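PDB 4ZA6: TetR family transcriptional regulator from Rhodococcus erythropolis, which acts as a transcriptional repressor of the TetR family (QsdR), probably regulating the qsdA gene for degradation of N-acyl-homoserine lactone quorum-sensing signals. Local coordinates for residues M111-E117 and V151-V156; R7-I11 and T53-E57; Q73-I78 and Q131-L137; Y63-Q69 and V81-V85. All coordinates share one frame; numbering follows the deposited sequence.

Interaction 1: M111-E117 and V151-V156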
loop_
_atom_site.group_PDB
_atom_site.type_symbol
_atom_site.label_atom_id
_atom_site.label_comp_id
_atom_site.label_asym_id
_atom_site.label_seq_id
_atom_site.Cartn_x
_atom_site.Cartn_y
_atom_site.Cartn_z
ATOM N N MET A 111 1.858 8.521 -2.583
ATOM C CA MET A 111 2.250 9.496 -1.547
ATOM C C MET A 111 1.396 10.729 -1.391
ATOM O O MET A 111 1.703 11.600 -0.587
ATOM C CB MET A 111 3.738 9.814 -1.664
ATOM C CG MET A 111 4.588 8.670 -1.148
ATOM S SD MET A 111 6.293 8.836 -1.613
ATOM C CE MET A 111 6.247 8.277 -3.372
ATOM N N MET A 112 0.310 10.780 -2.134
ATOM C CA MET A 112 -0.701 11.809 -2.056
ATOM C C MET A 112 -1.917 11.084 -1.483
ATOM O O MET A 112 -2.086 9.902 -1.825
ATOM C CB MET A 112 -1.039 12.315 -3.474
ATOM C CG MET A 112 -1.966 13.489 -3.491
ATOM S SD MET A 112 -2.410 14.034 -5.131
ATOM C CE MET A 112 -3.734 12.826 -5.573
ATOM N N PRO A 113 -2.820 11.724 -0.690
ATOM C CA PRO A 113 -4.026 11.002 -0.258
ATOM C C PRO A 113 -4.763 10.401 -1.460
ATOM O O PRO A 113 -4.769 10.978 -2.541
ATOM C CB PRO A 113 -4.847 12.088 0.433
ATOM C CG PRO A 113 -3.808 12.995 1.013
ATOM C CD PRO A 113 -2.798 13.084 -0.113
ATOM N N GLY A 114 -5.212 9.167 -1.304
ATOM C CA GLY A 114 -5.875 8.424 -2.371
ATOM C C GLY A 114 -6.058 6.985 -1.950
ATOM O O GLY A 114 -5.963 6.680 -0.759
ATOM N N SER A 115 -6.283 6.095 -2.924
ATOM C CA SER A 115 -6.536 4.677 -2.713
ATOM C C SER A 115 -5.495 3.908 -1.879
ATOM O O SER A 115 -5.859 3.257 -0.889
ATOM C CB SER A 115 -6.829 3.994 -4.043
ATOM O OG SER A 115 -8.051 4.480 -4.571
ATOM N N ILE A 116 -4.215 4.004 -2.246
ATOM C CA ILE A 116 -3.124 3.315 -1.534
ATOM C C ILE A 116 -3.021 3.757 -0.064
ATOM O O ILE A 116 -3.053 2.893 0.818
ATOM C CB ILE A 116 -1.770 3.443 -2.300
ATOM C CG1 ILE A 116 -1.869 2.756 -3.699
ATOM C CG2 ILE A 116 -0.599 2.847 -1.454
ATOM C CD1 ILE A 116 -0.781 3.117 -4.687
ATOM N N GLU A 117 -2.904 5.093 0.204
ATOM C CA GLU A 117 -2.826 5.590 1.581
ATOM C C GLU A 117 -4.069 5.257 2.407
ATOM O O GLU A 117 -3.916 4.967 3.580
ATOM C CB GLU A 117 -2.503 7.093 1.665
ATOM C CG GLU A 117 -1.057 7.457 1.346
ATOM C CD GLU A 117 -0.634 8.888 1.651
ATOM O OE1 GLU A 117 -1.505 9.780 1.762
ATOM O OE2 GLU A 117 0.580 9.111 1.838
ATOM N N VAL A 151 1.317 5.668 8.129
ATOM C CA VAL A 151 1.390 5.560 6.668
ATOM C C VAL A 151 2.086 6.793 6.083
ATOM O O VAL A 151 3.011 6.646 5.268
ATOM C CB VAL A 151 -0.036 5.357 6.069
ATOM C CG1 VAL A 151 -0.056 5.526 4.538
ATOM C CG2 VAL A 151 -0.584 3.997 6.469
ATOM N N ARG A 152 1.634 7.994 6.478
ATOM C CA ARG A 152 2.197 9.264 5.977
ATOM C C ARG A 152 3.688 9.429 6.266
ATOM O O ARG A 152 4.390 10.000 5.438
ATOM C CB ARG A 152 1.444 10.471 6.553
ATOM C CG ARG A 152 -0.017 10.616 6.090
ATOM C CD ARG A 152 -0.157 11.090 4.666
ATOM N NE ARG A 152 0.324 12.468 4.516
ATOM C CZ ARG A 152 0.463 13.073 3.342
ATOM N NH1 ARG A 152 0.197 12.422 2.220
ATOM N NH2 ARG A 152 0.893 14.326 3.281
ATOM N N ILE A 153 4.160 8.990 7.467
ATOM C CA ILE A 153 5.568 9.130 7.880
ATOM C C ILE A 153 6.459 8.118 7.238
ATOM O O ILE A 153 7.635 8.407 7.064
ATOM C CB ILE A 153 5.849 9.170 9.417
ATOM C CG1 ILE A 153 5.368 7.921 10.178
ATOM C CG2 ILE A 153 5.487 10.480 10.032
ATOM C CD1 ILE A 153 5.495 7.947 11.605
ATOM N N CYS A 154 5.918 6.921 6.937
ATOM C CA CYS A 154 6.645 5.790 6.368
ATOM C C CYS A 154 6.770 5.781 4.888
ATOM O O CYS A 154 7.821 5.380 4.393
ATOM C CB CYS A 154 6.058 4.472 6.861
ATOM S SG CYS A 154 6.264 4.209 8.635
ATOM N N ASP A 155 5.677 6.087 4.163
ATOM C CA ASP A 155 5.703 5.935 2.724
ATOM C C ASP A 155 6.775 6.705 1.938
ATOM O O ASP A 155 7.384 6.115 1.024
ATOM C CB ASP A 155 4.321 5.942 2.098
ATOM C CG ASP A 155 3.506 7.207 2.241
ATOM O OD1 ASP A 155 4.090 8.270 2.641
ATOM O OD2 ASP A 155 2.294 7.156 1.931
ATOM N N VAL A 156 7.118 7.941 2.376
ATOM C CA VAL A 156 8.180 8.719 1.707
ATOM C C VAL A 156 9.554 8.057 1.859
ATOM O O VAL A 156 10.441 8.291 1.038
ATOM C CB VAL A 156 8.197 10.242 2.056
ATOM C CG1 VAL A 156 6.983 10.950 1.443
ATOM C CG2 VAL A 156 8.253 10.466 3.566
#
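A buried carboxylate pair helps join the end of helix 103-111, the turn that follows it and the first turn of helix 115-133 to helix 143-158 in the all-helical C-terminal domain of this TetR-family regulator: E117, in that first turn, meets D155 and R152. E117 OE2 and D155 OD2 lie just 2.6 Å apart, and the two carboxylates are nearly coplanar, their planes 8° apart. Oxygens this close imply that one of the acids probably holds a proton and shares it with the other. R152 probably offsets the negative charge. Its NH1 donates to E117 OE1 over 3.2 Å, meeting the syn lone pair of that oxygen, and makes a weak second bond to E117 OE2 at 3.4 Å; the guanidinium stands almost perpendicular to the carboxylate. Bends at chi2 and chi3 (-74° and -67°) bring NH1 to E117. Apolar atoms pack beside the polar group. E117 CG rests on V151 CG1 at 3.9 Å, while M111 slides past D155 and sets its SD against V156 CG1 at 3.8 Å. P113 CD lies near R152 NH1. Among the neighbouring helices, L55 and T59 of helix 47-69 pack on I116, V151 touches S120 and T124 farther along helix 115-133, and helix 170-181 covers C154 and I153 of helix 143-158.

Interaction 2: R7-I11 and T53-E57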
loop_
_atom_site.group_PDB
_atom_site.type_symbol
_atom_site.label_atom_id
_atom_site.label_comp_id
_atom_site.label_asym_id
_atom_site.label_seq_id
_atom_site.Cartn_x
_atom_site.Cartn_y
_atom_site.Cartn_z
ATOM N N ARG A 7 -17.331 -4.283 -12.459
ATOM C CA ARG A 7 -16.147 -3.630 -11.891
ATOM C C ARG A 7 -15.084 -4.687 -11.525
ATOM O O ARG A 7 -13.913 -4.496 -11.834
ATOM C CB ARG A 7 -16.581 -2.816 -10.649
ATOM C CG ARG A 7 -15.497 -1.933 -10.006
ATOM C CD ARG A 7 -16.001 -1.267 -8.737
ATOM N NE ARG A 7 -14.900 -0.695 -7.951
ATOM C CZ ARG A 7 -14.370 -1.261 -6.867
ATOM N NH1 ARG A 7 -14.826 -2.430 -6.427
ATOM N NH2 ARG A 7 -13.376 -0.668 -6.221
ATOM N N ARG A 8 -15.494 -5.822 -10.913
ATOM C CA ARG A 8 -14.576 -6.919 -10.561
ATOM C C ARG A 8 -13.845 -7.477 -11.792
ATOM O O ARG A 8 -12.638 -7.675 -11.730
ATOM C CB ARG A 8 -15.321 -8.026 -9.779
ATOM C CG ARG A 8 -14.502 -9.246 -9.314
ATOM C CD ARG A 8 -13.274 -8.998 -8.433
ATOM N NE ARG A 8 -13.354 -7.810 -7.570
ATOM C CZ ARG A 8 -12.299 -7.073 -7.239
ATOM N NH1 ARG A 8 -11.091 -7.382 -7.700
ATOM N NH2 ARG A 8 -12.444 -6.010 -6.462
ATOM N N ARG A 9 -14.571 -7.721 -12.912
ATOM C CA ARG A 9 -13.962 -8.206 -14.150
ATOM C C ARG A 9 -12.925 -7.188 -14.612
ATOM O O ARG A 9 -11.806 -7.571 -14.940
ATOM C CB ARG A 9 -15.016 -8.422 -15.241
ATOM C CG ARG A 9 -15.854 -9.672 -15.044
ATOM C CD ARG A 9 -16.634 -9.965 -16.299
ATOM N NE ARG A 9 -17.822 -10.782 -16.033
ATOM C CZ ARG A 9 -19.061 -10.304 -15.955
ATOM N NH1 ARG A 9 -19.294 -9.009 -16.134
ATOM N NH2 ARG A 9 -20.074 -11.118 -15.705
ATOM N N ALA A 10 -13.279 -5.889 -14.557
ATOM C CA ALA A 10 -12.390 -4.791 -14.950
ATOM C C ALA A 10 -11.129 -4.712 -14.100
ATOM O O ALA A 10 -10.040 -4.628 -14.661
ATOM C CB ALA A 10 -13.137 -3.462 -14.954
ATOM N N ILE A 11 -11.262 -4.772 -12.754
ATOM C CA ILE A 11 -10.100 -4.713 -11.847
ATOM C C ILE A 11 -9.236 -5.961 -11.996
ATOM O O ILE A 11 -8.011 -5.847 -12.068
ATOM C CB ILE A 11 -10.503 -4.459 -10.375
ATOM C CG1 ILE A 11 -11.385 -3.197 -10.240
ATOM C CG2 ILE A 11 -9.260 -4.411 -9.444
ATOM C CD1 ILE A 11 -12.146 -3.132 -8.915
ATOM N N THR A 53 -6.724 1.641 -7.649
ATOM C CA THR A 53 -7.574 0.558 -7.110
ATOM C C THR A 53 -6.826 -0.749 -7.141
ATOM O O THR A 53 -6.873 -1.489 -6.169
ATOM C CB THR A 53 -8.869 0.482 -7.930
ATOM O OG1 THR A 53 -9.518 1.747 -7.837
ATOM C CG2 THR A 53 -9.802 -0.654 -7.475
ATOM N N VAL A 54 -6.144 -1.031 -8.272
ATOM C CA VAL A 54 -5.360 -2.236 -8.523
ATOM C C VAL A 54 -4.246 -2.332 -7.461
ATOM O O VAL A 54 -4.084 -3.370 -6.819
ATOM C CB VAL A 54 -4.810 -2.201 -9.987
ATOM C CG1 VAL A 54 -3.617 -3.146 -10.184
ATOM C CG2 VAL A 54 -5.919 -2.514 -11.000
ATOM N N LEU A 55 -3.515 -1.232 -7.265
ATOM C CA LEU A 55 -2.415 -1.143 -6.302
ATOM C C LEU A 55 -2.896 -1.180 -4.863
ATOM O O LEU A 55 -2.206 -1.747 -4.027
ATOM C CB LEU A 55 -1.570 0.109 -6.564
ATOM C CG LEU A 55 -0.865 0.154 -7.918
ATOM C CD1 LEU A 55 -0.124 1.481 -8.113
ATOM C CD2 LEU A 55 0.053 -1.044 -8.096
ATOM N N ALA A 56 -4.087 -0.617 -4.581
ATOM C CA ALA A 56 -4.680 -0.650 -3.237
ATOM C C ALA A 56 -5.059 -2.092 -2.874
ATOM O O ALA A 56 -4.831 -2.510 -1.750
ATOM C CB ALA A 56 -5.918 0.231 -3.199
ATOM N N GLU A 57 -5.636 -2.858 -3.824
ATOM C CA GLU A 57 -6.003 -4.259 -3.563
ATOM C C GLU A 57 -4.734 -5.110 -3.315
ATOM O O GLU A 57 -4.744 -5.951 -2.428
ATOM C CB GLU A 57 -6.861 -4.842 -4.711
ATOM C CG GLU A 57 -8.271 -4.269 -4.751
ATOM C CD GLU A 57 -9.258 -4.964 -5.668
ATOM O OE1 GLU A 57 -8.889 -5.988 -6.287
ATOM O OE2 GLU A 57 -10.401 -4.473 -5.781
HETATM O O HOH W 1 -11.385 -2.378 -4.368
#
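E57 OE2 is gripped by R8 NH2 and by a water. R8 NH2 donates to E57 OE2 over 2.6 Å, almost straight at 176°; the water donates to E57 OE2 at 2.7 Å and accepts from R7 NH2, so that both arginines act on one carboxylate. The contact joins helix 4-19, the first helix of the DNA-binding domain of TetR-family proteins, to helix 47-69, which runs from that domain toward the ligand-binding part in this family. The short helix segments lie nearly perpendicular, at 83°, and their axes come no nearer than 11.6 Å; R8 and E57 bridge much of the gap, while I11 meets T53 and V54 where the backbones come closest. R8 grips end-on: NH1 holds E57 OE1 at 3.0 Å while NH2 takes OE2, and the near-coplanar groups form a bidentate salt bridge that fixes the rotation of the carboxylate. R8 starts out with its CB directed away from the other helix and turns back through bends at chi2 and chi3, whereas E57 comes straight out, extended beyond CG. A second carboxylate, that of D12, forms a salt bridge with R8 NH1, which ties the arginine to its own helix as well. Next to the charged pair, I11 supplies the apolar part of the contact. Its CD1 sits over the centre of one face of the R7 guanidinium and touches T53 CG2 at 3.7 Å, while T53 OG1 bonds back to E49 O. I11 CG2 packs against V54 CG2 and lies 3.5 Å from E57 OE1.

Interaction 3: Q73-I78 and Q131-L137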
loop_
_atom_site.group_PDB
_atom_site.type_symbol
_atom_site.label_atom_id
_atom_site.label_comp_id
_atom_site.label_asym_id
_atom_site.label_seq_id
_atom_site.Cartn_x
_atom_site.Cartn_y
_atom_site.Cartn_z
ATOM N N GLN A 73 3.498 -9.539 20.042
ATOM C CA GLN A 73 2.329 -8.714 20.364
ATOM C C GLN A 73 2.765 -7.259 20.507
ATOM O O GLN A 73 3.957 -6.975 20.530
ATOM C CB GLN A 73 1.697 -9.191 21.688
ATOM C CG GLN A 73 0.889 -10.480 21.540
ATOM C CD GLN A 73 1.407 -11.626 22.376
ATOM O OE1 GLN A 73 2.540 -11.616 22.883
ATOM N NE2 GLN A 73 0.596 -12.670 22.493
ATOM N N GLY A 74 1.795 -6.364 20.602
ATOM C CA GLY A 74 2.012 -4.942 20.807
ATOM C C GLY A 74 2.893 -4.243 19.793
ATOM O O GLY A 74 2.848 -4.570 18.605
ATOM N N PRO A 75 3.728 -3.278 20.255
ATOM C CA PRO A 75 4.614 -2.555 19.324
ATOM C C PRO A 75 5.613 -3.437 18.578
ATOM O O PRO A 75 5.947 -3.118 17.459
ATOM C CB PRO A 75 5.318 -1.537 20.215
ATOM C CG PRO A 75 4.437 -1.409 21.435
ATOM C CD PRO A 75 3.895 -2.782 21.637
ATOM N N GLU A 76 6.044 -4.552 19.165
ATOM C CA GLU A 76 6.979 -5.453 18.484
ATOM C C GLU A 76 6.316 -6.164 17.291
ATOM O O GLU A 76 6.965 -6.353 16.255
ATOM C CB GLU A 76 7.670 -6.429 19.466
ATOM C CG GLU A 76 6.866 -6.832 20.684
ATOM C CD GLU A 76 7.029 -6.027 21.956
ATOM O OE1 GLU A 76 8.004 -6.272 22.701
ATOM O OE2 GLU A 76 6.144 -5.190 22.237
ATOM N N TYR A 77 5.009 -6.490 17.417
ATOM C CA TYR A 77 4.215 -7.121 16.345
ATOM C C TYR A 77 3.971 -6.111 15.244
ATOM O O TYR A 77 4.102 -6.462 14.070
ATOM C CB TYR A 77 2.884 -7.677 16.891
ATOM C CG TYR A 77 1.886 -8.119 15.840
ATOM C CD1 TYR A 77 1.948 -9.391 15.282
ATOM C CD2 TYR A 77 0.857 -7.275 15.431
ATOM C CE1 TYR A 77 1.023 -9.806 14.326
ATOM C CE2 TYR A 77 -0.076 -7.682 14.479
ATOM C CZ TYR A 77 0.018 -8.944 13.922
ATOM O OH TYR A 77 -0.897 -9.351 12.984
ATOM N N ILE A 78 3.589 -4.861 15.611
ATOM C CA ILE A 78 3.317 -3.792 14.652
ATOM C C ILE A 78 4.584 -3.504 13.864
ATOM O O ILE A 78 4.531 -3.396 12.645
ATOM C CB ILE A 78 2.752 -2.527 15.352
ATOM C CG1 ILE A 78 1.373 -2.824 16.008
ATOM C CG2 ILE A 78 2.655 -1.356 14.364
ATOM C CD1 ILE A 78 1.050 -1.959 17.247
ATOM N N GLN A 131 -4.615 -4.674 18.721
ATOM C CA GLN A 131 -3.579 -4.660 19.764
ATOM C C GLN A 131 -4.057 -3.983 21.049
ATOM O O GLN A 131 -3.699 -4.430 22.128
ATOM C CB GLN A 131 -2.249 -4.063 19.248
ATOM C CG GLN A 131 -1.534 -4.960 18.221
ATOM C CD GLN A 131 -1.289 -6.368 18.716
ATOM O OE1 GLN A 131 -0.776 -6.583 19.811
ATOM N NE2 GLN A 131 -1.659 -7.359 17.933
ATOM N N VAL A 132 -4.891 -2.929 20.932
ATOM C CA VAL A 132 -5.502 -2.208 22.065
ATOM C C VAL A 132 -6.538 -3.130 22.705
ATOM O O VAL A 132 -6.570 -3.258 23.930
ATOM C CB VAL A 132 -6.114 -0.836 21.644
ATOM C CG1 VAL A 132 -7.055 -0.272 22.722
ATOM C CG2 VAL A 132 -5.014 0.161 21.316
ATOM N N ASP A 133 -7.330 -3.826 21.870
ATOM C CA ASP A 133 -8.352 -4.777 22.305
ATOM C C ASP A 133 -7.756 -5.969 23.060
ATOM O O ASP A 133 -8.368 -6.464 24.019
ATOM C CB ASP A 133 -9.206 -5.238 21.110
ATOM C CG ASP A 133 -10.193 -4.196 20.596
ATOM O OD1 ASP A 133 -10.420 -3.184 21.304
ATOM O OD2 ASP A 133 -10.739 -4.394 19.494
ATOM N N ALA A 134 -6.538 -6.387 22.665
ATOM C CA ALA A 134 -5.798 -7.493 23.274
ATOM C C ALA A 134 -5.061 -7.079 24.568
ATOM O O ALA A 134 -4.386 -7.905 25.178
ATOM C CB ALA A 134 -4.800 -8.038 22.267
ATOM N N GLY A 135 -5.168 -5.810 24.952
ATOM C CA GLY A 135 -4.474 -5.264 26.123
ATOM C C GLY A 135 -2.969 -5.209 25.933
ATOM O O GLY A 135 -2.218 -5.217 26.908
ATOM N N GLN A 136 -2.518 -5.123 24.675
ATOM C CA GLN A 136 -1.096 -5.132 24.297
ATOM C C GLN A 136 -0.550 -3.777 23.864
ATOM O O GLN A 136 0.656 -3.644 23.625
ATOM C CB GLN A 136 -0.855 -6.146 23.158
ATOM C CG GLN A 136 -1.378 -7.570 23.426
ATOM C CD GLN A 136 -0.592 -8.376 24.431
ATOM O OE1 GLN A 136 0.058 -7.856 25.336
ATOM N NE2 GLN A 136 -0.673 -9.689 24.318
ATOM N N LEU A 137 -1.429 -2.784 23.738
ATOM C CA LEU A 137 -0.998 -1.467 23.289
ATOM C C LEU A 137 -1.718 -0.335 24.010
ATOM O O LEU A 137 -2.943 -0.327 24.110
ATOM C CB LEU A 137 -1.182 -1.361 21.744
ATOM C CG LEU A 137 -0.697 -0.073 21.044
ATOM C CD1 LEU A 137 0.815 0.035 21.034
ATOM C CD2 LEU A 137 -1.223 -0.016 19.631
#
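Q131 reaches from the last turns of helix 115-133 toward G74 and Y77 at the beginning of helix 74-90, and its CG, OE1 and NE2 each meet a different residue. The CB points toward the opposing helix; CG passes I78 CD1 at 4.1 Å, the two chains sliding past each other in opposite directions. A turn at chi2 of -55° then swings the amide round to G74. There OE1 accepts from G74 N over 2.7 Å with an N-H...O angle of 151°, although the donor stands well above the carbonyl plane, 48° out of it. NE2, at the other end of the amide, comes to 3.5 Å from Y77 CD2, approaching the ring obliquely; the phenol's own OH is bonded to M67 O. Alongside, Q136 crosses Q73 obliquely, with Q136 NE2 3.3 Å from Q73 CG; the backbone O of Q136 lies 3.4 Å from G74 CA. The apolar half is built by the two methyl branches of L137: CD1 meets P75 CG at 3.9 Å, and CD2 meets I78 CD1. The sharp turn of the chain comes at G135, which has left helical geometry with a positive phi; the next residue's Q136 N bonds back to Q131 O, and G135 N to V132 O. That is a Schellman motif, the characteristic C-terminal cap of an alpha helix, here closing helix 115-133 against the start of helix 74-90.

Interaction 4: Y63-Q69 and V81-V85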
loop_
_atom_site.group_PDB
_atom_site.type_symbol
_atom_site.label_atom_id
_atom_site.label_comp_id
_atom_site.label_asym_id
_atom_site.label_seq_id
_atom_site.Cartn_x
_atom_site.Cartn_y
_atom_site.Cartn_z
ATOM N N TYR A 63 -0.437 -6.584 3.258
ATOM C CA TYR A 63 -0.688 -6.331 4.686
ATOM C C TYR A 63 -1.237 -7.580 5.390
ATOM O O TYR A 63 -0.776 -7.920 6.477
ATOM C CB TYR A 63 -1.703 -5.189 4.839
ATOM C CG TYR A 63 -1.094 -3.834 5.126
ATOM C CD1 TYR A 63 -0.846 -3.420 6.434
ATOM C CD2 TYR A 63 -0.851 -2.929 4.102
ATOM C CE1 TYR A 63 -0.301 -2.163 6.709
ATOM C CE2 TYR A 63 -0.282 -1.681 4.361
ATOM C CZ TYR A 63 -0.052 -1.284 5.670
ATOM O OH TYR A 63 0.502 -0.050 5.936
ATOM N N ARG A 64 -2.241 -8.241 4.780
ATOM C CA ARG A 64 -2.907 -9.425 5.327
ATOM C C ARG A 64 -1.942 -10.572 5.496
ATOM O O ARG A 64 -2.033 -11.304 6.477
ATOM C CB ARG A 64 -4.086 -9.858 4.429
ATOM C CG ARG A 64 -5.173 -8.782 4.253
ATOM C CD ARG A 64 -6.106 -8.664 5.437
ATOM N NE ARG A 64 -7.128 -7.637 5.226
ATOM C CZ ARG A 64 -7.599 -6.866 6.192
ATOM N NH1 ARG A 64 -7.141 -6.987 7.429
ATOM N NH2 ARG A 64 -8.520 -5.950 5.929
ATOM N N LYS A 65 -1.038 -10.753 4.531
ATOM C CA LYS A 65 -0.028 -11.808 4.580
ATOM C C LYS A 65 0.937 -11.484 5.716
ATOM O O LYS A 65 1.159 -12.322 6.581
ATOM C CB LYS A 65 0.707 -11.918 3.226
ATOM C CG LYS A 65 1.667 -13.107 3.147
ATOM C CD LYS A 65 2.435 -13.137 1.843
ATOM C CE LYS A 65 3.440 -14.265 1.801
ATOM N NZ LYS A 65 4.192 -14.297 0.517
ATOM N N ALA A 66 1.422 -10.244 5.783
ATOM C CA ALA A 66 2.339 -9.843 6.848
ATOM C C ALA A 66 1.721 -9.982 8.238
ATOM O O ALA A 66 2.424 -10.389 9.147
ATOM C CB ALA A 66 2.836 -8.424 6.625
ATOM N N MET A 67 0.418 -9.672 8.396
ATOM C CA MET A 67 -0.307 -9.788 9.672
ATOM C C MET A 67 -0.403 -11.219 10.158
ATOM O O MET A 67 -0.377 -11.445 11.366
ATOM C CB MET A 67 -1.722 -9.205 9.561
ATOM C CG MET A 67 -1.781 -7.691 9.576
ATOM S SD MET A 67 -3.348 -7.063 8.879
ATOM C CE MET A 67 -4.483 -7.479 10.204
ATOM N N SER A 68 -0.568 -12.183 9.239
ATOM C CA SER A 68 -0.674 -13.598 9.609
ATOM C C SER A 68 0.713 -14.200 9.907
ATOM O O SER A 68 0.808 -15.136 10.696
ATOM C CB SER A 68 -1.401 -14.391 8.519
ATOM O OG SER A 68 -0.662 -14.447 7.309
ATOM N N GLN A 69 1.786 -13.642 9.296
ATOM C CA GLN A 69 3.160 -14.145 9.460
ATOM C C GLN A 69 3.985 -13.437 10.542
ATOM O O GLN A 69 4.964 -14.007 11.029
ATOM C CB GLN A 69 3.894 -14.175 8.106
ATOM C CG GLN A 69 3.332 -15.268 7.175
ATOM C CD GLN A 69 3.911 -15.334 5.783
ATOM O OE1 GLN A 69 3.811 -16.359 5.097
ATOM N NE2 GLN A 69 4.466 -14.237 5.301
ATOM N N VAL A 81 5.102 -6.400 11.338
ATOM C CA VAL A 81 4.167 -6.317 10.188
ATOM C C VAL A 81 4.701 -5.279 9.185
ATOM O O VAL A 81 4.819 -5.593 8.004
ATOM C CB VAL A 81 2.724 -5.960 10.638
ATOM C CG1 VAL A 81 1.849 -5.542 9.456
ATOM C CG2 VAL A 81 2.081 -7.118 11.406
ATOM N N PHE A 82 5.063 -4.068 9.669
ATOM C CA PHE A 82 5.560 -2.974 8.809
ATOM C C PHE A 82 6.848 -3.284 8.112
ATOM O O PHE A 82 6.991 -2.929 6.946
ATOM C CB PHE A 82 5.651 -1.637 9.568
ATOM C CG PHE A 82 4.350 -0.886 9.479
ATOM C CD1 PHE A 82 4.117 0.014 8.442
ATOM C CD2 PHE A 82 3.331 -1.122 10.393
ATOM C CE1 PHE A 82 2.896 0.671 8.328
ATOM C CE2 PHE A 82 2.097 -0.482 10.262
ATOM C CZ PHE A 82 1.894 0.414 9.233
ATOM N N GLY A 83 7.779 -3.920 8.824
ATOM C CA GLY A 83 9.050 -4.339 8.252
ATOM C C GLY A 83 8.820 -5.319 7.115
ATOM O O GLY A 83 9.385 -5.157 6.031
ATOM N N ARG A 84 7.933 -6.320 7.345
ATOM C CA ARG A 84 7.548 -7.342 6.367
ATOM C C ARG A 84 6.903 -6.723 5.131
ATOM O O ARG A 84 7.290 -7.073 4.003
ATOM C CB ARG A 84 6.592 -8.363 6.992
ATOM C CG ARG A 84 7.286 -9.405 7.846
ATOM C CD ARG A 84 6.288 -10.306 8.544
ATOM N NE ARG A 84 6.977 -11.232 9.440
ATOM C CZ ARG A 84 7.430 -12.422 9.074
ATOM N NH1 ARG A 84 7.268 -12.844 7.826
ATOM N NH2 ARG A 84 8.053 -13.197 9.949
ATOM N N VAL A 85 5.899 -5.833 5.336
ATOM C CA VAL A 85 5.190 -5.154 4.253
ATOM C C VAL A 85 6.216 -4.337 3.422
ATOM O O VAL A 85 6.276 -4.492 2.211
ATOM C CB VAL A 85 4.026 -4.260 4.781
ATOM C CG1 VAL A 85 3.484 -3.343 3.678
ATOM C CG2 VAL A 85 2.897 -5.105 5.347
#
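The Y63 ring presents its edge to the face of F82, a T-shaped stack with centroids 5.9 Å apart and planes at 89°, while V85 covers one face of the tyrosine with its CG1 and CG2 methyls. Y63 OH reaches to 3.5 Å from F82 CE1. The other flat group, the guanidinium of R84, carries the backbone O of Q69 over one face; R84 NH2 is 3.4 Å from Q69 O, but the angle is too poor for a hydrogen bond. These groups sit in a steeply crossed, roughly antiparallel pair of helices of the TetR-family fold, 47-69 and 74-90; the segments 63-69 and 81-85 cross at 134°, their axes 8.7 Å apart at closest. A66 is small enough to let the backbones close in: its CB touches V85 CG2 at 3.6 Å and R84 CB at 3.8 Å, and also lies near V81 O. R84 is extended from CG to NE, which carries its head along to the C-terminal end of helix 47-69, and its NE makes a weak, long pairing with D80. I123, S120 and T124 of helix 115-133 close round Y63. Next to A66, V81 CG2 rests 4.0 Å from M67 CA.

Along the chain, interaction 2 opens the series and closes before interactions 4, 3 and 1 begin; the segments of 3 and 4 alternate, as do those of 1 and 3. Helix 74-90 serves 3 and 4, and helix 115-133 serves 1 and 3. Interactions 3 and 4 have centres about 14 Å apart and touch through Y77 OH and M67 O, whereas the centres of 2 and 3 lie about 31 Å apart on opposite sides of the chain's centre. Helix 47-69 carries segments of 2 and 4 and so runs from the DNA-binding domain into the C-terminal bundle, a route along which signals probably pass in TetR-family repressors; interaction 1 touches both.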